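Local coordinates for protein TRAP dicarboxylate transporter, DctP subunit (Chromohalobacter salexigens, PDB 4P1L) that binds D-glucuronate and probably serves as the periplasmic solute-binding component of a tripartite ATP-independent (TRAP) transport system that carries solutes into the cytoplasm, at residues A[143-148]-A[229-234]; A[188-193]-A[213-218]; A[207-212]-A[224-229]. All coordinates share one frame; numbering follows the deposited sequence.

Contact 1: residues A[143-148]-A[229-234]; sequences SGARSL and HLILPE. With BDP (beta-D-glucopyranuronic acid), chain C.
Residues 143-148 and 229-234 run roughly antiparallel, 152° apart end to end, and are joined where Arg146 N donates to Leu230 O (2.9 Å) and His229 N donates back to Arg146 O (3.0 Å). The first bond is nearly straight, the second bent to 138° at the hydrogen. Towards Ser143 the direct backbone pairing gives way to two waters. One accepts from Leu232 N and donates to Ser143 OG; the other accepts from Ser143 N and donates to Leu232 O and Gly144 O. Ser143 OG, lodged between its own backbone N and carbonyl carbon, also donates to a lone pair of Leu232 O at 2.7 Å. The imidazole of His229 lies across the other segment, with Arg146 O 3.3 Å above the centre of one face; its two nitrogens turn elsewhere, ND1 to Thr227 and NE2 to Glu206. Arg146 leaves the strand with its aliphatic part passing Leu230 CB and Leu232 CD1, and a bend at chi3 (67°) swings the guanidinium to the sugar. There NH2 points along a nearly straight bond to the carboxylate oxygen O6A of the glucuronate (2.9 Å), while NH1 reaches the ring oxygen O5 (3.0 Å). NE makes a salt bridge to Glu206, which helps fix the rotation of the group. At the far end Glu234, which begins strand 234-239 in the other sheet, accepts through OE2 from the sugar hydroxyl O2 at 2.6 Å and is itself held by Asn88. The two segments thus bring a cationic and an anionic side chain to different parts of the same ligand: the arginine probably offsets the uronate charge, and the glutamate reads a hydroxyl.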
loop_
_atom_site.group_PDB
_atom_site.type_symbol
_atom_site.label_atom_id
_atom_site.label_comp_id
_atom_site.label_asym_id
_atom_site.label_seq_id
_atom_site.Cartn_x
_atom_site.Cartn_y
_atom_site.Cartn_z
ATOM N N SER A 143 2.030 -0.565 -5.627
ATOM C CA SER A 143 1.686 0.809 -5.273
ATOM C C SER A 143 2.925 1.726 -5.344
ATOM O O SER A 143 3.009 2.710 -4.634
ATOM C CB SER A 143 0.975 0.906 -3.909
ATOM O OG SER A 143 1.862 0.697 -2.792
ATOM N N GLY A 144 3.876 1.380 -6.206
ATOM C CA GLY A 144 5.043 2.221 -6.431
ATOM C C GLY A 144 5.848 2.442 -5.156
ATOM O O GLY A 144 5.838 1.628 -4.215
ATOM N N ALA A 145 6.544 3.563 -5.141
ATOM C CA ALA A 145 7.244 4.036 -3.966
ATOM C C ALA A 145 6.562 5.287 -3.396
ATOM O O ALA A 145 6.100 6.168 -4.138
ATOM C CB ALA A 145 8.688 4.328 -4.313
ATOM N N ARG A 146 6.502 5.351 -2.075
ATOM C CA ARG A 146 5.958 6.518 -1.376
ATOM C C ARG A 146 7.052 7.531 -1.039
ATOM O O ARG A 146 8.122 7.169 -0.528
ATOM C CB ARG A 146 5.258 6.110 -0.080
ATOM C CG ARG A 146 4.158 5.036 -0.291
ATOM C CD ARG A 146 3.627 4.475 1.004
ATOM N NE ARG A 146 2.883 5.430 1.834
ATOM C CZ ARG A 146 1.555 5.527 1.899
ATOM N NH1 ARG A 146 0.777 4.749 1.172
ATOM N NH2 ARG A 146 1.003 6.435 2.697
ATOM N N SER A 147 6.767 8.799 -1.308
ATOM C CA SER A 147 7.691 9.891 -1.017
ATOM C C SER A 147 7.016 11.019 -0.249
ATOM O O SER A 147 5.780 11.189 -0.291
ATOM C CB SER A 147 8.290 10.435 -2.325
ATOM O OG SER A 147 9.119 9.469 -2.933
ATOM N N LEU A 148 7.836 11.806 0.437
ATOM C CA LEU A 148 7.364 12.925 1.249
ATOM C C LEU A 148 6.890 14.096 0.423
ATOM O O LEU A 148 7.572 14.535 -0.512
ATOM C CB LEU A 148 8.482 13.482 2.138
ATOM C CG LEU A 148 8.999 12.725 3.336
ATOM C CD1 LEU A 148 10.256 13.437 3.891
ATOM C CD2 LEU A 148 7.924 12.623 4.399
ATOM N N HIS A 229 10.732 6.028 0.313
ATOM C CA HIS A 229 11.065 5.391 1.585
ATOM C C HIS A 229 10.304 4.103 1.914
ATOM O O HIS A 229 10.755 3.344 2.774
ATOM C CB HIS A 229 10.887 6.409 2.718
ATOM C CG HIS A 229 9.559 7.100 2.719
ATOM N ND1 HIS A 229 9.406 8.428 2.387
ATOM C CD2 HIS A 229 8.321 6.639 3.016
ATOM C CE1 HIS A 229 8.126 8.749 2.457
ATOM N NE2 HIS A 229 7.450 7.682 2.847
ATOM N N LEU A 230 9.185 3.862 1.217
ATOM C CA LEU A 230 8.348 2.668 1.392
ATOM C C LEU A 230 7.893 2.186 0.031
ATOM O O LEU A 230 7.520 2.980 -0.826
ATOM C CB LEU A 230 7.114 2.945 2.257
ATOM C CG LEU A 230 7.346 3.166 3.739
ATOM C CD1 LEU A 230 6.150 3.873 4.344
ATOM C CD2 LEU A 230 7.671 1.853 4.454
ATOM N N ILE A 231 7.962 0.874 -0.159
ATOM C CA ILE A 231 7.461 0.228 -1.338
ATOM C C ILE A 231 6.559 -0.889 -0.792
ATOM O O ILE A 231 7.025 -1.959 -0.362
ATOM C CB ILE A 231 8.612 -0.312 -2.197
ATOM C CG1 ILE A 231 9.351 0.868 -2.842
ATOM C CG2 ILE A 231 8.087 -1.244 -3.239
ATOM C CD1 ILE A 231 10.728 0.508 -3.382
ATOM N N LEU A 232 5.265 -0.594 -0.751
ATOM C CA LEU A 232 4.308 -1.444 -0.076
ATOM C C LEU A 232 3.532 -2.274 -1.108
ATOM O O LEU A 232 2.874 -1.727 -2.014
ATOM C CB LEU A 232 3.363 -0.594 0.763
ATOM C CG LEU A 232 3.995 -0.056 2.073
ATOM C CD1 LEU A 232 3.130 1.044 2.687
ATOM C CD2 LEU A 232 4.181 -1.218 3.057
ATOM N N PRO A 233 3.592 -3.615 -0.989
ATOM C CA PRO A 233 2.658 -4.395 -1.788
ATOM C C PRO A 233 1.228 -4.150 -1.329
ATOM O O PRO A 233 1.019 -3.709 -0.192
ATOM C CB PRO A 233 3.059 -5.862 -1.485
ATOM C CG PRO A 233 4.436 -5.788 -0.973
ATOM C CD PRO A 233 4.463 -4.482 -0.173
ATOM N N GLU A 234 0.256 -4.442 -2.193
ATOM C CA GLU A 234 -1.140 -4.539 -1.799
ATOM C C GLU A 234 -1.685 -5.905 -2.225
ATOM O O GLU A 234 -1.241 -6.466 -3.224
ATOM C CB GLU A 234 -1.963 -3.430 -2.449
ATOM C CG GLU A 234 -1.335 -2.044 -2.313
ATOM C CD GLU A 234 -2.353 -0.905 -2.384
ATOM O OE1 GLU A 234 -3.487 -1.138 -2.887
ATOM O OE2 GLU A 234 -2.000 0.212 -1.940
HETATM C C1 BDP C . -2.238 4.510 -0.891
HETATM C C2 BDP C . -2.782 3.099 -0.719
HETATM C C3 BDP C . -4.083 3.162 -0.015
HETATM C C4 BDP C . -3.848 3.816 1.310
HETATM C C5 BDP C . -3.242 5.233 1.127
HETATM C C6 BDP C . -2.941 5.928 2.453
HETATM O O2 BDP C . -2.959 2.577 -2.025
HETATM O O3 BDP C . -4.493 1.722 0.259
HETATM O O4 BDP C . -5.080 3.912 2.046
HETATM O O5 BDP C . -2.062 5.131 0.392
HETATM O O6A BDP C . -1.925 6.695 2.475
HETATM O O1 BDP C . -0.997 4.458 -1.506
HETATM O O6B BDP C . -3.724 5.790 3.416
HETATM O O HOH W 1 4.365 1.942 -1.921
HETATM O O HOH W 2 4.492 -0.910 -4.215
#

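Contact 2: residues A[188-193]-A[213-218]; sequences MAYGEV and ESSGHY. With BDP (beta-D-glucopyranuronic acid), chain C.
The His217 imidazole is sandwiched between Val193 CG1 on one face and Ser215 CB on the other, each 3.3 Å from the ring plane and offset toward the rim. The valine methyl makes a CH-pi contact, 3.7 Å from the ring centroid, and comes closest at CE1. In the plane of the imidazole, at its edge, a water bound to NE2 at 2.8 Å also donates to Tyr190 O, and ND1 is paired with the hydroxyl of Tyr149, so both nitrogens have partners and the ring's rotation is fixed. Tyr190 is turned against this imidazole at 71°, an oblique meeting in which Tyr190 CE1 and His217 CE1 are 4.0 Å apart. One face of the phenol lies over the glucuronate, with C5 of the sugar 3.8 Å above the plane and off-centre, while the carboxylate O6B comes to 3.3 Å from Tyr190 CB. The torsion that sets CG trans to the backbone N (chi1 -176°) sends the ring along the sugar toward the helix end, where its hydroxyl meets Ser215 CB at 3.6 Å. A second water, in the ring plane, joins Tyr190 OH to Ser214 OG. No direct hydrogen bond crosses between the segments, and the polar link is made by these two waters. Ser215 OG accepts from His217 N in an ST turn and is also bonded to Ser211 O, which ties the turn at Gly216, where phi becomes positive, back to the helix. The contact therefore sets the loop that follows strand 184-187, together with the first residue of helix 193-198, against the C-terminal end of helix 209-214, with His217 also packed on Tyr194 and Leu197 of helix 193-198 and Tyr190 facing the pocket.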
loop_
_atom_site.group_PDB
_atom_site.type_symbol
_atom_site.label_atom_id
_atom_site.label_comp_id
_atom_site.label_asym_id
_atom_site.label_seq_id
_atom_site.Cartn_x
_atom_site.Cartn_y
_atom_site.Cartn_z
HETATM N N MSE A 188 -3.467 9.081 10.582
HETATM C CA MSE A 188 -4.749 9.653 10.167
HETATM C C MSE A 188 -5.328 8.887 8.971
HETATM O O MSE A 188 -4.581 8.445 8.096
HETATM C CB MSE A 188 -4.522 11.121 9.793
HETATM C CG MSE A 188 -5.742 11.887 9.441
HETATM SE SE MSE A 188 -5.262 13.729 8.861
HETATM C CE MSE A 188 -4.071 14.205 10.278
ATOM N N ALA A 189 -6.648 8.743 8.950
ATOM C CA ALA A 189 -7.385 8.186 7.799
ATOM C C ALA A 189 -7.058 8.945 6.529
ATOM O O ALA A 189 -7.011 10.160 6.519
ATOM C CB ALA A 189 -8.879 8.213 8.044
ATOM N N TYR A 190 -6.825 8.202 5.457
ATOM C CA TYR A 190 -6.480 8.768 4.144
ATOM C C TYR A 190 -7.444 9.894 3.713
ATOM O O TYR A 190 -7.002 10.944 3.219
ATOM C CB TYR A 190 -6.472 7.614 3.132
ATOM C CG TYR A 190 -6.049 7.930 1.720
ATOM C CD1 TYR A 190 -4.884 8.646 1.450
ATOM C CD2 TYR A 190 -6.802 7.476 0.638
ATOM C CE1 TYR A 190 -4.510 8.923 0.153
ATOM C CE2 TYR A 190 -6.424 7.741 -0.658
ATOM C CZ TYR A 190 -5.275 8.466 -0.893
ATOM O OH TYR A 190 -4.881 8.739 -2.181
ATOM N N GLY A 191 -8.755 9.662 3.890
ATOM C CA GLY A 191 -9.789 10.581 3.454
ATOM C C GLY A 191 -9.752 11.943 4.115
ATOM O O GLY A 191 -10.281 12.916 3.583
ATOM N N GLU A 192 -9.098 12.018 5.265
ATOM C CA GLU A 192 -9.044 13.252 6.030
ATOM C C GLU A 192 -7.825 14.116 5.728
ATOM O O GLU A 192 -7.714 15.258 6.212
ATOM C CB GLU A 192 -9.070 12.915 7.510
ATOM C CG GLU A 192 -10.398 12.371 7.965
ATOM C CD GLU A 192 -10.377 11.902 9.394
ATOM O OE1 GLU A 192 -9.418 12.252 10.121
ATOM O OE2 GLU A 192 -11.329 11.187 9.783
ATOM N N VAL A 193 -6.914 13.587 4.924
ATOM C CA VAL A 193 -5.603 14.229 4.785
ATOM C C VAL A 193 -5.708 15.553 4.045
ATOM O O VAL A 193 -5.052 16.526 4.425
ATOM C CB VAL A 193 -4.584 13.316 4.100
ATOM C CG1 VAL A 193 -3.262 14.057 3.831
ATOM C CG2 VAL A 193 -4.346 12.092 4.947
ATOM N N GLU A 213 -1.711 12.735 -6.428
ATOM C CA GLU A 213 -2.493 13.434 -7.453
ATOM C C GLU A 213 -4.004 13.231 -7.288
ATOM O O GLU A 213 -4.754 14.222 -7.140
ATOM C CB GLU A 213 -2.012 13.028 -8.860
ATOM C CG GLU A 213 -2.922 13.530 -10.003
ATOM C CD GLU A 213 -4.055 12.561 -10.357
ATOM O OE1 GLU A 213 -3.774 11.372 -10.589
ATOM O OE2 GLU A 213 -5.234 12.991 -10.427
ATOM N N SER A 214 -4.456 11.975 -7.268
ATOM C CA SER A 214 -5.890 11.700 -7.245
ATOM C C SER A 214 -6.588 12.207 -5.986
ATOM O O SER A 214 -7.731 12.651 -6.056
ATOM C CB SER A 214 -6.207 10.209 -7.445
ATOM O OG SER A 214 -5.690 9.418 -6.386
ATOM N N SER A 215 -5.903 12.172 -4.849
ATOM C CA SER A 215 -6.459 12.683 -3.589
ATOM C C SER A 215 -6.578 14.204 -3.534
ATOM O O SER A 215 -7.250 14.729 -2.657
ATOM C CB SER A 215 -5.561 12.297 -2.418
ATOM O OG SER A 215 -4.331 13.005 -2.531
ATOM N N GLY A 216 -5.878 14.898 -4.422
ATOM C CA GLY A 216 -5.851 16.352 -4.424
ATOM C C GLY A 216 -4.793 16.955 -3.505
ATOM O O GLY A 216 -4.733 18.172 -3.367
ATOM N N HIS A 217 -3.957 16.126 -2.880
ATOM C CA HIS A 217 -2.992 16.643 -1.902
ATOM C C HIS A 217 -2.032 17.604 -2.548
ATOM O O HIS A 217 -1.621 18.567 -1.924
ATOM C CB HIS A 217 -2.224 15.515 -1.204
ATOM C CG HIS A 217 -3.099 14.592 -0.419
ATOM N ND1 HIS A 217 -2.635 13.438 0.162
ATOM C CD2 HIS A 217 -4.421 14.650 -0.133
ATOM C CE1 HIS A 217 -3.633 12.819 0.771
ATOM N NE2 HIS A 217 -4.720 13.553 0.625
ATOM N N TYR A 218 -1.735 17.372 -3.825
ATOM C CA TYR A 218 -0.782 18.201 -4.559
ATOM C C TYR A 218 -1.239 19.653 -4.681
ATOM O O TYR A 218 -0.425 20.535 -4.901
ATOM C CB TYR A 218 -0.569 17.621 -5.950
ATOM C CG TYR A 218 -1.696 17.884 -6.927
ATOM C CD1 TYR A 218 -2.814 17.078 -6.963
ATOM C CD2 TYR A 218 -1.609 18.925 -7.854
ATOM C CE1 TYR A 218 -3.840 17.304 -7.867
ATOM C CE2 TYR A 218 -2.631 19.157 -8.762
ATOM C CZ TYR A 218 -3.732 18.340 -8.767
ATOM O OH TYR A 218 -4.745 18.560 -9.659
HETATM C C1 BDP C . -2.238 4.510 -0.891
HETATM C C2 BDP C . -2.782 3.099 -0.719
HETATM C C3 BDP C . -4.083 3.162 -0.015
HETATM C C4 BDP C . -3.848 3.816 1.310
HETATM C C5 BDP C . -3.242 5.233 1.127
HETATM C C6 BDP C . -2.941 5.928 2.453
HETATM O O2 BDP C . -2.959 2.577 -2.025
HETATM O O3 BDP C . -4.493 1.722 0.259
HETATM O O4 BDP C . -5.080 3.912 2.046
HETATM O O5 BDP C . -2.062 5.131 0.392
HETATM O O6A BDP C . -1.925 6.695 2.475
HETATM O O1 BDP C . -0.997 4.458 -1.506
HETATM O O6B BDP C . -3.724 5.790 3.416
HETATM O O HOH W 3 -6.649 7.888 -4.294
HETATM O O HOH W 4 -7.284 13.054 1.608
#

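Contact 3: residues A[207-212]-A[224-229]. With BDP (beta-D-glucopyranuronic acid), chain C.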
loop_
_atom_site.group_PDB
_atom_site.type_symbol
_atom_site.label_atom_id
_atom_site.label_comp_id
_atom_site.label_asym_id
_atom_site.label_seq_id
_atom_site.Cartn_x
_atom_site.Cartn_y
_atom_site.Cartn_z
ATOM N N ASN A 207 3.317 9.566 -0.069
ATOM C CA ASN A 207 2.586 8.650 -0.928
ATOM C C ASN A 207 3.216 8.591 -2.307
ATOM O O ASN A 207 4.160 9.336 -2.616
ATOM C CB ASN A 207 1.096 9.046 -1.029
ATOM C CG ASN A 207 0.189 7.860 -0.897
ATOM O OD1 ASN A 207 0.387 6.818 -1.575
ATOM N ND2 ASN A 207 -0.769 7.946 0.015
ATOM N N ASN A 208 2.671 7.698 -3.123
ATOM C CA ASN A 208 3.048 7.564 -4.520
ATOM C C ASN A 208 2.385 8.647 -5.351
ATOM O O ASN A 208 1.517 9.372 -4.853
ATOM C CB ASN A 208 2.667 6.180 -5.027
ATOM C CG ASN A 208 1.202 5.836 -4.738
ATOM O OD1 ASN A 208 0.294 6.619 -5.013
ATOM N ND2 ASN A 208 0.985 4.663 -4.160
ATOM N N TYR A 209 2.799 8.774 -6.606
ATOM C CA TYR A 209 2.254 9.817 -7.463
ATOM C C TYR A 209 0.723 9.710 -7.656
ATOM O O TYR A 209 -0.018 10.708 -7.489
ATOM C CB TYR A 209 2.977 9.824 -8.798
ATOM C CG TYR A 209 4.331 10.520 -8.829
ATOM C CD1 TYR A 209 4.475 11.849 -8.479
ATOM C CD2 TYR A 209 5.462 9.833 -9.258
ATOM C CE1 TYR A 209 5.742 12.480 -8.535
ATOM C CE2 TYR A 209 6.720 10.447 -9.323
ATOM C CZ TYR A 209 6.849 11.771 -8.970
ATOM O OH TYR A 209 8.093 12.385 -9.041
ATOM N N PRO A 210 0.221 8.509 -7.968
ATOM C CA PRO A 210 -1.222 8.483 -8.216
ATOM C C PRO A 210 -2.064 8.860 -7.025
ATOM O O PRO A 210 -3.103 9.485 -7.229
ATOM C CB PRO A 210 -1.483 7.057 -8.687
ATOM C CG PRO A 210 -0.168 6.618 -9.256
ATOM C CD PRO A 210 0.860 7.243 -8.344
ATOM N N SER A 211 -1.608 8.582 -5.805
ATOM C CA SER A 211 -2.388 8.970 -4.635
ATOM C C SER A 211 -2.271 10.462 -4.373
ATOM O O SER A 211 -3.282 11.140 -4.142
ATOM C CB SER A 211 -1.924 8.182 -3.414
ATOM O OG SER A 211 -2.397 6.841 -3.473
ATOM N N TYR A 212 -1.035 10.951 -4.428
ATOM C CA TYR A 212 -0.732 12.357 -4.241
ATOM C C TYR A 212 -1.582 13.196 -5.185
ATOM O O TYR A 212 -2.122 14.208 -4.786
ATOM C CB TYR A 212 0.753 12.558 -4.501
ATOM C CG TYR A 212 1.281 13.978 -4.470
ATOM C CD1 TYR A 212 1.133 14.779 -3.360
ATOM C CD2 TYR A 212 1.980 14.500 -5.567
ATOM C CE1 TYR A 212 1.681 16.086 -3.334
ATOM C CE2 TYR A 212 2.521 15.767 -5.542
ATOM C CZ TYR A 212 2.378 16.555 -4.424
ATOM O OH TYR A 212 2.929 17.817 -4.441
ATOM N N TYR A 224 7.237 18.014 -3.520
ATOM C CA TYR A 224 7.273 16.568 -3.479
ATOM C C TYR A 224 8.740 16.193 -3.566
ATOM O O TYR A 224 9.418 16.556 -4.527
ATOM C CB TYR A 224 6.473 16.015 -4.659
ATOM C CG TYR A 224 6.219 14.519 -4.661
ATOM C CD1 TYR A 224 7.123 13.626 -5.230
ATOM C CD2 TYR A 224 5.052 13.995 -4.112
ATOM C CE1 TYR A 224 6.871 12.245 -5.236
ATOM C CE2 TYR A 224 4.806 12.627 -4.106
ATOM C CZ TYR A 224 5.714 11.754 -4.657
ATOM O OH TYR A 224 5.428 10.389 -4.688
ATOM N N SER A 225 9.228 15.473 -2.565
ATOM C CA SER A 225 10.664 15.152 -2.488
ATOM C C SER A 225 10.819 13.636 -2.502
ATOM O O SER A 225 10.241 12.956 -1.663
ATOM C CB SER A 225 11.259 15.737 -1.225
ATOM O OG SER A 225 11.130 17.162 -1.156
ATOM N N LEU A 226 11.636 13.126 -3.427
ATOM C CA LEU A 226 11.654 11.705 -3.760
ATOM C C LEU A 226 12.476 10.848 -2.795
ATOM O O LEU A 226 13.471 10.179 -3.161
ATOM C CB LEU A 226 12.119 11.534 -5.216
ATOM C CG LEU A 226 11.078 11.978 -6.247
ATOM C CD1 LEU A 226 11.683 12.250 -7.621
ATOM C CD2 LEU A 226 10.005 10.911 -6.372
ATOM N N THR A 227 12.032 10.831 -1.548
ATOM C CA THR A 227 12.585 9.916 -0.562
ATOM C C THR A 227 12.391 8.421 -0.902
ATOM O O THR A 227 13.242 7.621 -0.540
ATOM C CB THR A 227 12.001 10.213 0.815
ATOM O OG1 THR A 227 10.569 10.317 0.712
ATOM C CG2 THR A 227 12.605 11.506 1.392
ATOM N N GLU A 228 11.259 8.044 -1.531
ATOM C CA GLU A 228 10.996 6.684 -1.988
ATOM C C GLU A 228 11.276 5.685 -0.856
ATOM O O GLU A 228 11.926 4.649 -1.041
ATOM C CB GLU A 228 11.786 6.391 -3.280
ATOM C CG GLU A 228 11.399 7.365 -4.378
ATOM C CD GLU A 228 12.130 7.194 -5.688
ATOM O OE1 GLU A 228 11.512 7.397 -6.752
ATOM O OE2 GLU A 228 13.322 6.900 -5.663
ATOM N N HIS A 229 10.732 6.028 0.313
ATOM C CA HIS A 229 11.065 5.391 1.585
ATOM C C HIS A 229 10.304 4.103 1.914
ATOM O O HIS A 229 10.755 3.344 2.774
ATOM C CB HIS A 229 10.887 6.409 2.718
ATOM C CG HIS A 229 9.559 7.100 2.719
ATOM N ND1 HIS A 229 9.406 8.428 2.387
ATOM C CD2 HIS A 229 8.321 6.639 3.016
ATOM C CE1 HIS A 229 8.126 8.749 2.457
ATOM N NE2 HIS A 229 7.450 7.682 2.847
HETATM C C1 BDP C . -2.238 4.510 -0.891
HETATM C C2 BDP C . -2.782 3.099 -0.719
HETATM C C3 BDP C . -4.083 3.162 -0.015
HETATM C C4 BDP C . -3.848 3.816 1.310
HETATM C C5 BDP C . -3.242 5.233 1.127
HETATM C C6 BDP C . -2.941 5.928 2.453
HETATM O O2 BDP C . -2.959 2.577 -2.025
HETATM O O3 BDP C . -4.493 1.722 0.259
HETATM O O4 BDP C . -5.080 3.912 2.046
HETATM O O5 BDP C . -2.062 5.131 0.392
HETATM O O6A BDP C . -1.925 6.695 2.475
HETATM O O1 BDP C . -0.997 4.458 -1.506
HETATM O O6B BDP C . -3.724 5.790 3.416
#
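Tyr224 reaches from its strand to the start of helix 209-214, where its hydroxyl donates to a lone pair of Asn207 O at 2.6 Å. The side-chain amide of Asn207 grips the glucuronate twice: OD1 accepts from the O1 hydroxyl at 2.7 Å and ND2 donates to the ring oxygen O5 at 3.1 Å. OD1 also accepts from Asn208 N, which steadies the amide. Asn208, the N-cap of the helix, uses OD1 to receive Ser211 N at 2.8 Å, leaving ND2 for Ser143 O and a weak bond to O1. With chi1 at -171° the Tyr224 ring extends away from its own nitrogen toward the helix, passing two tyrosines on the way. The ring of Tyr209 is nearly parallel to it, at 20°, but displaced so that little of one ring lies over the other, with the CE1 atoms of Tyr209 and Tyr224 3.5 Å apart. Tyr212 presents a face to Tyr224 CD2, which sits 3.3 Å above its plane, the rings tilted by 41°. Leu226 CD2 packs at the hydroxyl end of the Tyr209 ring. A phenylalanine in place of Tyr224 would probably keep much of the ring packing but leave Asn207 O without this hydrogen bond, loosening the hold on the backbone behind the sugar-binding amide. Around the cluster, helix 248-282 supplies Ile280 against both helix tyrosines, Ile287 of strand 286-288 packs on Tyr209 and Leu226, and the hydroxyl of Tyr212 is bonded to Ala221 O. The two asparagines thus combine donors and acceptors at the anomeric end of the sugar, a mix consistent with recognition of the anomeric hydroxyl and ring oxygen, and their backbone is linked to the strand through a buried phenol.

In the fold
From the N terminus, residues 143-148 come first and open the longest loop, which contact 1 closes when the chain returns at 229-234 after 80 intervening residues. Contacts 2 and 3 are both nested within it and cross each other: 188-193 waits for 213-218, while 207-212, lying between them, pairs with 224-229. Helix 209-214 serves both of these. Contact 1 joins neighbouring strands of the four-stranded sheet, and contact 3, which shares His229 with it, sets the start of helix 209-214 against one of them, strand 223-230. Contacts 1 and 3 also join directly, through Leu148 with Ser225 and Ser143 with Asn208. The loop before helix 193-198, helix 209-214 and the four-stranded sheet thereby meet round the one glucuronate.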